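Local coordinates for protein lipolytic enzyme, G-D-S-L family (Bacteroides thetaiotaomicron, PDB 7BR2) that is a gut bacterial serine esterase of the SGNH (GDSL) hydrolase family that metabolises the drug diltiazem, at residues 161-166 against 179-184; 272-277 against 299-304; 369-374 against 405-410. All coordinates share one frame; numbering follows the deposited sequence.

Interaction 1 of 3, residues 161-166 against 179-184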
loop_
_atom_site.group_PDB
_atom_site.type_symbol
_atom_site.label_atom_id
_atom_site.label_comp_id
_atom_site.label_asym_id
_atom_site.label_seq_id
_atom_site.Cartn_x
_atom_site.Cartn_y
_atom_site.Cartn_z
ATOM N N ARG A 161 -13.414 6.322 18.052
ATOM C CA ARG A 161 -14.071 7.617 18.249
ATOM C C ARG A 161 -13.447 8.690 17.365
ATOM O O ARG A 161 -14.157 9.504 16.753
ATOM C CB ARG A 161 -13.990 8.037 19.714
ATOM C CG ARG A 161 -14.965 7.342 20.626
ATOM C CD ARG A 161 -14.874 7.928 22.026
ATOM N NE ARG A 161 -15.610 9.186 22.143
ATOM C CZ ARG A 161 -15.495 10.016 23.176
ATOM N NH1 ARG A 161 -14.663 9.718 24.172
ATOM N NH2 ARG A 161 -16.211 11.135 23.220
ATOM N N ILE A 162 -12.111 8.730 17.321
ATOM C CA ILE A 162 -11.442 9.685 16.437
ATOM C C ILE A 162 -11.849 9.434 14.980
ATOM O O ILE A 162 -12.134 10.371 14.218
ATOM C CB ILE A 162 -9.911 9.619 16.634
ATOM C CG1 ILE A 162 -9.541 9.976 18.079
ATOM C CG2 ILE A 162 -9.210 10.565 15.666
ATOM C CD1 ILE A 162 -8.091 9.747 18.425
ATOM N N ILE A 163 -11.922 8.166 14.586
ATOM C CA ILE A 163 -12.287 7.849 13.210
ATOM C C ILE A 163 -13.720 8.281 12.909
ATOM O O ILE A 163 -14.014 8.752 11.807
ATOM C CB ILE A 163 -12.068 6.354 12.940
ATOM C CG1 ILE A 163 -10.575 6.041 13.061
ATOM C CG2 ILE A 163 -12.601 5.988 11.566
ATOM C CD1 ILE A 163 -10.205 4.605 12.868
ATOM N N GLU A 164 -14.626 8.163 13.882
ATOM C CA GLU A 164 -15.991 8.649 13.676
ATOM C C GLU A 164 -16.025 10.163 13.540
ATOM O O GLU A 164 -16.797 10.704 12.733
ATOM C CB GLU A 164 -16.911 8.182 14.810
ATOM C CG GLU A 164 -17.801 6.985 14.464
ATOM C CD GLU A 164 -18.516 7.135 13.104
ATOM O OE1 GLU A 164 -19.371 8.047 12.971
ATOM O OE2 GLU A 164 -18.249 6.333 12.180
ATOM N N TYR A 165 -15.202 10.869 14.318
ATOM C CA TYR A 165 -15.112 12.310 14.112
ATOM C C TYR A 165 -14.615 12.629 12.700
ATOM O O TYR A 165 -15.123 13.554 12.045
ATOM C CB TYR A 165 -14.206 12.951 15.155
ATOM C CG TYR A 165 -14.385 14.444 15.190
ATOM C CD1 TYR A 165 -13.744 15.263 14.263
ATOM C CD2 TYR A 165 -15.214 15.038 16.122
ATOM C CE1 TYR A 165 -13.918 16.631 14.269
ATOM C CE2 TYR A 165 -15.391 16.415 16.146
ATOM C CZ TYR A 165 -14.740 17.203 15.214
ATOM O OH TYR A 165 -14.913 18.566 15.232
ATOM N N GLN A 166 -13.642 11.852 12.208
ATOM C CA GLN A 166 -13.201 12.005 10.824
ATOM C C GLN A 166 -14.352 11.793 9.845
ATOM O O GLN A 166 -14.547 12.590 8.921
ATOM C CB GLN A 166 -12.079 11.019 10.515
ATOM C CG GLN A 166 -10.715 11.424 10.957
ATOM C CD GLN A 166 -9.688 10.410 10.532
ATOM O OE1 GLN A 166 -9.560 9.349 11.142
ATOM N NE2 GLN A 166 -8.960 10.717 9.463
ATOM N N ASP A 179 -12.253 3.498 5.733
ATOM C CA ASP A 179 -11.829 3.091 7.066
ATOM C C ASP A 179 -11.055 1.788 6.991
ATOM O O ASP A 179 -11.499 0.837 6.337
ATOM C CB ASP A 179 -13.029 2.946 8.003
ATOM C CG ASP A 179 -12.624 2.560 9.416
ATOM O OD1 ASP A 179 -11.504 2.935 9.851
ATOM O OD2 ASP A 179 -13.425 1.876 10.091
ATOM N N TRP A 180 -9.877 1.760 7.618
ATOM C CA TRP A 180 -9.152 0.507 7.788
ATOM C C TRP A 180 -9.496 -0.197 9.092
ATOM O O TRP A 180 -9.256 -1.397 9.215
ATOM C CB TRP A 180 -7.630 0.740 7.758
ATOM C CG TRP A 180 -6.982 1.001 6.408
ATOM C CD1 TRP A 180 -7.093 0.242 5.269
ATOM C CD2 TRP A 180 -6.078 2.066 6.091
ATOM N NE1 TRP A 180 -6.333 0.792 4.261
ATOM C CE2 TRP A 180 -5.700 1.910 4.741
ATOM C CE3 TRP A 180 -5.560 3.147 6.818
ATOM C CZ2 TRP A 180 -4.823 2.789 4.103
ATOM C CZ3 TRP A 180 -4.692 4.028 6.176
ATOM C CH2 TRP A 180 -4.336 3.841 4.834
ATOM N N ASN A 181 -10.026 0.532 10.069
ATOM C CA ASN A 181 -10.113 0.016 11.432
ATOM C C ASN A 181 -11.112 -1.138 11.523
ATOM O O ASN A 181 -10.761 -2.248 11.940
ATOM C CB ASN A 181 -10.494 1.157 12.379
ATOM C CG ASN A 181 -10.108 0.873 13.810
ATOM O OD1 ASN A 181 -10.665 -0.016 14.448
ATOM N ND2 ASN A 181 -9.138 1.627 14.322
ATOM N N ALA A 182 -12.360 -0.896 11.109
ATOM C CA ALA A 182 -13.379 -1.943 11.177
ATOM C C ALA A 182 -13.016 -3.172 10.358
ATOM O O ALA A 182 -13.013 -4.279 10.925
ATOM C CB ALA A 182 -14.740 -1.376 10.752
ATOM N N PRO A 183 -12.693 -3.076 9.064
ATOM C CA PRO A 183 -12.390 -4.311 8.322
ATOM C C PRO A 183 -11.186 -5.054 8.866
ATOM O O PRO A 183 -11.161 -6.294 8.859
ATOM C CB PRO A 183 -12.147 -3.822 6.886
ATOM C CG PRO A 183 -12.623 -2.411 6.844
ATOM C CD PRO A 183 -12.565 -1.874 8.218
ATOM N N MET A 184 -10.190 -4.339 9.368
ATOM C CA MET A 184 -9.010 -5.024 9.865
ATOM C C MET A 184 -9.287 -5.683 11.208
ATOM O O MET A 184 -8.758 -6.758 11.492
ATOM C CB MET A 184 -7.837 -4.052 9.950
ATOM C CG MET A 184 -7.223 -3.740 8.594
ATOM S SD MET A 184 -5.876 -2.549 8.718
ATOM C CE MET A 184 -4.542 -3.656 9.208
#

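Interaction 2 of 3, residues 272-277 against 299-304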
loop_
_atom_site.group_PDB
_atom_site.type_symbol
_atom_site.label_atom_id
_atom_site.label_comp_id
_atom_site.label_asym_id
_atom_site.label_seq_id
_atom_site.Cartn_x
_atom_site.Cartn_y
_atom_site.Cartn_z
ATOM N N TYR A 272 -0.465 -8.544 -10.630
ATOM C CA TYR A 272 0.050 -7.879 -9.443
ATOM C C TYR A 272 1.133 -8.740 -8.819
ATOM O O TYR A 272 0.877 -9.910 -8.508
ATOM C CB TYR A 272 -1.040 -7.620 -8.426
ATOM C CG TYR A 272 -0.552 -6.726 -7.318
ATOM C CD1 TYR A 272 -0.566 -5.338 -7.464
ATOM C CD2 TYR A 272 -0.031 -7.263 -6.140
ATOM C CE1 TYR A 272 -0.105 -4.511 -6.456
ATOM C CE2 TYR A 272 0.433 -6.441 -5.128
ATOM C CZ TYR A 272 0.400 -5.066 -5.295
ATOM O OH TYR A 272 0.856 -4.246 -4.285
ATOM N N PRO A 273 2.351 -8.230 -8.667
ATOM C CA PRO A 273 3.433 -9.031 -8.093
ATOM C C PRO A 273 3.488 -8.911 -6.580
ATOM O O PRO A 273 3.296 -7.837 -6.003
ATOM C CB PRO A 273 4.679 -8.443 -8.766
ATOM C CG PRO A 273 4.323 -7.034 -8.991
ATOM C CD PRO A 273 2.831 -6.951 -9.207
ATOM N N LEU A 274 3.760 -10.049 -5.938
ATOM C CA LEU A 274 3.764 -10.159 -4.486
ATOM C C LEU A 274 5.159 -10.535 -4.014
ATOM O O LEU A 274 5.731 -11.535 -4.467
ATOM C CB LEU A 274 2.740 -11.194 -4.014
ATOM C CG LEU A 274 1.297 -10.784 -4.297
ATOM C CD1 LEU A 274 0.321 -11.946 -4.146
ATOM C CD2 LEU A 274 0.876 -9.600 -3.428
ATOM N N ASP A 275 5.714 -9.717 -3.135
ATOM C CA ASP A 275 7.003 -10.019 -2.533
ATOM C C ASP A 275 6.822 -11.128 -1.499
ATOM O O ASP A 275 5.955 -11.031 -0.618
ATOM C CB ASP A 275 7.563 -8.757 -1.885
ATOM C CG ASP A 275 9.062 -8.804 -1.711
ATOM O OD1 ASP A 275 9.649 -9.901 -1.832
ATOM O OD2 ASP A 275 9.642 -7.730 -1.434
ATOM N N THR A 276 7.628 -12.185 -1.603
ATOM C CA THR A 276 7.536 -13.306 -0.672
ATOM C C THR A 276 8.529 -13.203 0.466
ATOM O O THR A 276 8.527 -14.068 1.348
ATOM C CB THR A 276 7.760 -14.636 -1.397
ATOM O OG1 THR A 276 9.086 -14.669 -1.933
ATOM C CG2 THR A 276 6.770 -14.804 -2.511
ATOM N N ILE A 277 9.350 -12.150 0.488
ATOM C CA ILE A 277 10.363 -11.948 1.516
ATOM C C ILE A 277 9.779 -11.093 2.627
ATOM O O ILE A 277 9.127 -10.077 2.369
ATOM C CB ILE A 277 11.623 -11.282 0.922
ATOM C CG1 ILE A 277 12.241 -12.134 -0.190
ATOM C CG2 ILE A 277 12.645 -11.004 2.011
ATOM C CD1 ILE A 277 12.703 -13.496 0.273
ATOM N N GLU A 299 -10.218 -11.336 -5.935
ATOM C CA GLU A 299 -10.855 -10.053 -6.208
ATOM C C GLU A 299 -9.988 -9.108 -7.031
ATOM O O GLU A 299 -10.531 -8.278 -7.776
ATOM C CB GLU A 299 -11.260 -9.363 -4.900
ATOM C CG GLU A 299 -12.371 -10.097 -4.176
ATOM C CD GLU A 299 -12.848 -9.412 -2.914
ATOM O OE1 GLU A 299 -12.565 -8.210 -2.734
ATOM O OE2 GLU A 299 -13.497 -10.085 -2.085
ATOM N N MET A 300 -8.661 -9.224 -6.939
ATOM C CA MET A 300 -7.778 -8.230 -7.544
ATOM C C MET A 300 -6.582 -8.791 -8.290
ATOM O O MET A 300 -5.852 -8.005 -8.896
ATOM C CB MET A 300 -7.260 -7.245 -6.492
ATOM C CG MET A 300 -8.312 -6.325 -5.956
ATOM S SD MET A 300 -7.636 -5.125 -4.793
ATOM C CE MET A 300 -9.174 -4.419 -4.192
ATOM N N ASN A 301 -6.326 -10.089 -8.254
ATOM C CA ASN A 301 -5.184 -10.639 -8.965
ATOM C C ASN A 301 -5.581 -11.888 -9.729
ATOM O O ASN A 301 -4.969 -12.945 -9.592
ATOM C CB ASN A 301 -4.017 -10.920 -8.028
ATOM C CG ASN A 301 -2.687 -10.792 -8.732
ATOM O OD1 ASN A 301 -2.618 -10.280 -9.849
ATOM N ND2 ASN A 301 -1.631 -11.291 -8.107
ATOM N N THR A 302 -6.612 -11.771 -10.572
ATOM C CA THR A 302 -7.080 -12.873 -11.413
ATOM C C THR A 302 -6.788 -12.576 -12.885
ATOM O O THR A 302 -7.431 -11.712 -13.498
ATOM C CB THR A 302 -8.570 -13.121 -11.187
ATOM O OG1 THR A 302 -8.765 -13.609 -9.856
ATOM C CG2 THR A 302 -9.093 -14.151 -12.171
ATOM N N GLU A 303 -5.832 -13.310 -13.447
ATOM C CA GLU A 303 -5.502 -13.293 -14.870
ATOM C C GLU A 303 -5.921 -14.657 -15.416
ATOM O O GLU A 303 -5.119 -15.595 -15.511
ATOM C CB GLU A 303 -3.994 -13.011 -15.083
ATOM C CG GLU A 303 -3.586 -12.850 -16.537
ATOM C CD GLU A 303 -2.074 -12.737 -16.736
ATOM O OE1 GLU A 303 -1.299 -12.931 -15.768
ATOM O OE2 GLU A 303 -1.660 -12.442 -17.880
ATOM N N LEU A 304 -7.196 -14.770 -15.780
ATOM C CA LEU A 304 -7.818 -16.077 -15.968
ATOM C C LEU A 304 -7.601 -16.598 -17.383
ATOM O O LEU A 304 -7.913 -15.913 -18.363
ATOM C CB LEU A 304 -9.311 -16.013 -15.651
ATOM C CG LEU A 304 -9.929 -17.398 -15.421
ATOM C CD1 LEU A 304 -9.441 -18.048 -14.118
ATOM C CD2 LEU A 304 -11.450 -17.327 -15.451
#

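Interaction 3 of 3, residues 369-374 against 405-410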
loop_
_atom_site.group_PDB
_atom_site.type_symbol
_atom_site.label_atom_id
_atom_site.label_comp_id
_atom_site.label_asym_id
_atom_site.label_seq_id
_atom_site.Cartn_x
_atom_site.Cartn_y
_atom_site.Cartn_z
ATOM N N TYR A 369 14.914 12.479 6.972
ATOM C CA TYR A 369 15.281 13.891 6.945
ATOM C C TYR A 369 14.124 14.757 7.443
ATOM O O TYR A 369 14.330 15.683 8.239
ATOM C CB TYR A 369 15.731 14.284 5.536
ATOM C CG TYR A 369 15.724 15.769 5.253
ATOM C CD1 TYR A 369 16.780 16.591 5.667
ATOM C CD2 TYR A 369 14.676 16.351 4.539
ATOM C CE1 TYR A 369 16.776 17.961 5.395
ATOM C CE2 TYR A 369 14.662 17.708 4.263
ATOM C CZ TYR A 369 15.716 18.515 4.692
ATOM O OH TYR A 369 15.693 19.864 4.400
ATOM N N ALA A 370 12.898 14.434 7.024
ATOM C CA ALA A 370 11.729 15.186 7.480
ATOM C C ALA A 370 11.561 15.107 8.995
ATOM O O ALA A 370 11.135 16.082 9.626
ATOM C CB ALA A 370 10.461 14.693 6.774
ATOM N N TRP A 371 11.830 13.941 9.595
ATOM C CA TRP A 371 11.801 13.906 11.054
ATOM C C TRP A 371 12.834 14.868 11.626
ATOM O O TRP A 371 12.548 15.613 12.569
ATOM C CB TRP A 371 12.046 12.512 11.629
ATOM C CG TRP A 371 11.948 12.606 13.140
ATOM C CD1 TRP A 371 10.817 12.471 13.896
ATOM C CD2 TRP A 371 12.998 12.953 14.063
ATOM N NE1 TRP A 371 11.102 12.679 15.217
ATOM C CE2 TRP A 371 12.430 12.981 15.350
ATOM C CE3 TRP A 371 14.363 13.233 13.925
ATOM C CZ2 TRP A 371 13.175 13.278 16.491
ATOM C CZ3 TRP A 371 15.101 13.531 15.064
ATOM C CH2 TRP A 371 14.505 13.550 16.326
ATOM N N CYS A 372 14.049 14.871 11.076
ATOM C CA CYS A 372 15.028 15.828 11.590
ATOM C C CYS A 372 14.472 17.244 11.539
ATOM O O CYS A 372 14.588 18.012 12.507
ATOM C CB CYS A 372 16.345 15.721 10.810
ATOM S SG CYS A 372 17.226 14.189 11.207
ATOM N N GLN A 373 13.756 17.560 10.466
ATOM C CA GLN A 373 13.322 18.940 10.285
ATOM C C GLN A 373 12.172 19.296 11.218
ATOM O O GLN A 373 12.225 20.322 11.903
ATOM C CB GLN A 373 12.941 19.201 8.822
ATOM C CG GLN A 373 14.161 19.376 7.898
ATOM C CD GLN A 373 15.061 20.565 8.279
ATOM O OE1 GLN A 373 14.702 21.380 9.122
ATOM N NE2 GLN A 373 16.226 20.668 7.632
ATOM N N PHE A 374 11.110 18.487 11.241
ATOM C CA PHE A 374 9.927 18.860 12.012
ATOM C C PHE A 374 9.919 18.293 13.432
ATOM O O PHE A 374 9.324 18.903 14.332
ATOM C CB PHE A 374 8.666 18.433 11.255
ATOM C CG PHE A 374 8.538 19.096 9.927
ATOM C CD1 PHE A 374 8.023 20.373 9.822
ATOM C CD2 PHE A 374 8.965 18.452 8.771
ATOM C CE1 PHE A 374 7.929 20.993 8.579
ATOM C CE2 PHE A 374 8.871 19.059 7.532
ATOM C CZ PHE A 374 8.357 20.334 7.435
ATOM N N LYS A 405 20.627 11.643 17.654
ATOM C CA LYS A 405 21.980 11.139 17.457
ATOM C C LYS A 405 21.994 10.011 16.440
ATOM O O LYS A 405 22.944 9.883 15.667
ATOM C CB LYS A 405 22.573 10.630 18.773
ATOM C CG LYS A 405 24.062 10.295 18.663
ATOM C CD LYS A 405 24.649 9.756 19.955
ATOM C CE LYS A 405 26.145 9.991 19.970
ATOM N NZ LYS A 405 26.817 9.343 21.124
ATOM N N GLY A 406 20.955 9.175 16.431
ATOM C CA GLY A 406 20.897 8.125 15.431
ATOM C C GLY A 406 20.775 8.636 14.010
ATOM O O GLY A 406 21.179 7.944 13.074
ATOM N N ARG A 407 20.268 9.848 13.828
ATOM C CA ARG A 407 20.093 10.412 12.500
ATOM C C ARG A 407 21.113 11.478 12.129
ATOM O O ARG A 407 20.960 12.099 11.076
ATOM C CB ARG A 407 18.673 10.951 12.323
ATOM C CG ARG A 407 17.640 9.849 12.169
ATOM C CD ARG A 407 16.691 9.690 13.317
ATOM N NE ARG A 407 15.953 8.447 13.141
ATOM C CZ ARG A 407 16.389 7.262 13.557
ATOM N NH1 ARG A 407 17.546 7.167 14.187
ATOM N NH2 ARG A 407 15.663 6.173 13.353
ATOM N N ARG A 408 22.132 11.730 12.959
ATOM C CA ARG A 408 23.072 12.803 12.646
ATOM C C ARG A 408 23.839 12.533 11.349
ATOM O O ARG A 408 24.122 13.464 10.590
ATOM C CB ARG A 408 24.056 13.044 13.789
ATOM C CG ARG A 408 25.074 14.126 13.410
ATOM C CD ARG A 408 25.842 14.695 14.591
ATOM N NE ARG A 408 26.357 13.651 15.462
ATOM C CZ ARG A 408 27.132 13.890 16.515
ATOM N NH1 ARG A 408 27.467 15.142 16.811
ATOM N NH2 ARG A 408 27.572 12.883 17.267
ATOM N N ASP A 409 24.261 11.292 11.116
ATOM C CA ASP A 409 24.976 10.993 9.876
ATOM C C ASP A 409 24.077 11.243 8.656
ATOM O O ASP A 409 24.451 11.957 7.697
ATOM C CB ASP A 409 25.474 9.544 9.924
ATOM C CG ASP A 409 26.310 9.175 8.715
ATOM O OD1 ASP A 409 27.198 9.970 8.356
ATOM O OD2 ASP A 409 26.090 8.093 8.127
ATOM N N LEU A 410 22.860 10.696 8.706
ATOM C CA LEU A 410 21.908 10.924 7.639
ATOM C C LEU A 410 21.648 12.411 7.465
ATOM O O LEU A 410 21.586 12.896 6.335
ATOM C CB LEU A 410 20.604 10.164 7.912
ATOM C CG LEU A 410 19.506 10.286 6.834
ATOM C CD1 LEU A 410 18.778 8.947 6.650
ATOM C CD2 LEU A 410 18.502 11.416 7.128
#

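Interaction 1 of 3, residues 161-166 against 179-184
Ile163 turns CG1 anti to its own carbonyl carbon (chi1 -64°) and extends it fully, which carries CD1 across to Asn181, while CG2, set anti to the backbone N, comes down on the carboxylate of Asp179. The methyl lies against both the CB and the amide of Asn181, with Ile163 CD1 to Asn181 ND2 at 3.5 Å. The second branch, Ile163 CG2, stands 3.7 Å from Asp179 OD1, the two side chains crossing at about a right angle. No hydrogen bond joins the segments; the isoleucine packs on a carboxylate already engaged with the backbone. Asp179 OD1 accepts from Asn181 N at 2.8 Å and Asp179 OD2 from Ala182 N at 3.1 Å, both donors standing above the carboxylate plane, so the two bonds cap the start of helix 181-194 and limit rotation of the group. The amide's polar partners are other residues: Asn181 OD1 pairs with Asn156 ND2, and ND2 makes a weak bond to Thr137 O. Within the SGNH hydrolase fold this is a buried packing contact between helix 155-173 and the turn where strand 176-179, at one edge of the parallel sheet, passes into helix 181-194, which in turn packs against helix 210-223.

Interaction 2 of 3, residues 272-277 against 299-304
Tyr272 and Asn301 meet through a pair of hydrogen bonds in which one side-chain amide reads both polar groups of a single backbone residue. Asn301 OD1 accepts from Tyr272 N at 2.9 Å, with an N-H...O angle of 155° and the donor tilted from the carbonyl plane of the amide. In return Asn301 ND2 donates to Tyr272 O at 2.9 Å. This second bond is more bent, at 134°, yet the amide nitrogen lies in the plane of the Tyr272 carbonyl, on a lone pair. ND2 makes a further hydrogen bond to a residue flanking the segments. The CG of Asn301 is anti to its backbone N (chi1 -150°), which points the amide at the tyrosine backbone and sets OD1 3.4 Å from Tyr272 CB.

The backbone O of Asn301 accepts from Asn336 ND2. The phenol of Tyr272 leads away from the contact to helix 35-46, where OH bonds to Phe38 O. Pro273 CD covers one face of its ring, and Leu274 CD2 lies at the edge in plane. Next along the loop, Leu274 N is taken up by Tyr346 OH of helix 344-377.

With an alanine here instead of Asn301, the N-H and carbonyl of Tyr272 would probably both lose these mates in a buried setting. The paired donor and acceptor also fix the amide orientation, because a flipped group would set oxygen against oxygen and N-H against N-H. Tyr272 lies in an irregular loop, and its N-H and carbonyl are met by a side-chain amide instead of by a strand's backbone. The contact thus implies a specific, uncharged join between that loop and the link from helix 296-300 to strand 303-308.

Interaction 3 of 3, residues 369-374 against 405-410
The indole of Trp371 meets Arg407 obliquely, its CE3 lying 4.3 Å from Arg407 CD, while Trp403 makes an edge-to-face contact with the same indole. The ring of Tyr369 has Gln373 CG over one face, 3.7 Å above the plane and offset toward the rim. It is the backbone end of this tyrosine that meets the other segment: Leu410 CD2 reaches Tyr369 N at 3.7 Å and lies 4.3 Å from Tyr369 CB. Leu410 gets there with CG anti to its backbone N (chi1 -178°), which swings the branch toward helix 344-377. Between these two contacts, Cys372 SG touches Arg407 CB at 3.7 Å. Arg407 occupies the N-cap position of helix 408-414, and the bend of its chain at chi2 (111°) brings CD beside the indole. The polar ends are served by other residues: Arg407 NE forms a salt bridge with Glu368, its guanidinium group makes a cation-pi contact with Trp403, and Tyr369 OH bonds to Asn386. No hydrogen bond crosses between the segments. The chemistry is therefore van der Waals packing of methyl, methylene, sulfur and indole groups, with one methyl against backbone and the arginine's charge directed to Glu368 and Trp403.

In the fold
From the N terminus, the chain first closes interaction 1, a short return through strand 176-179 between helix 155-173 and the start of helix 181-194, inside the GDSL-family region. Interaction 2 follows, closing the mostly irregular excursion from 272 to 304 and linking it to the entry of strand 303-308 in the mixed sheet. Last, interaction 3 bridges the long helix 344-377 and the helical segments at 402-414, across the intervening helix 388-397. The three loops run in series, none nested or crossed. Interactions 2 and 3 lie on opposite sides of the chain's centre, their centres about 36 Å apart, and helix 344-377 extends from the neighbourhood of one to the other.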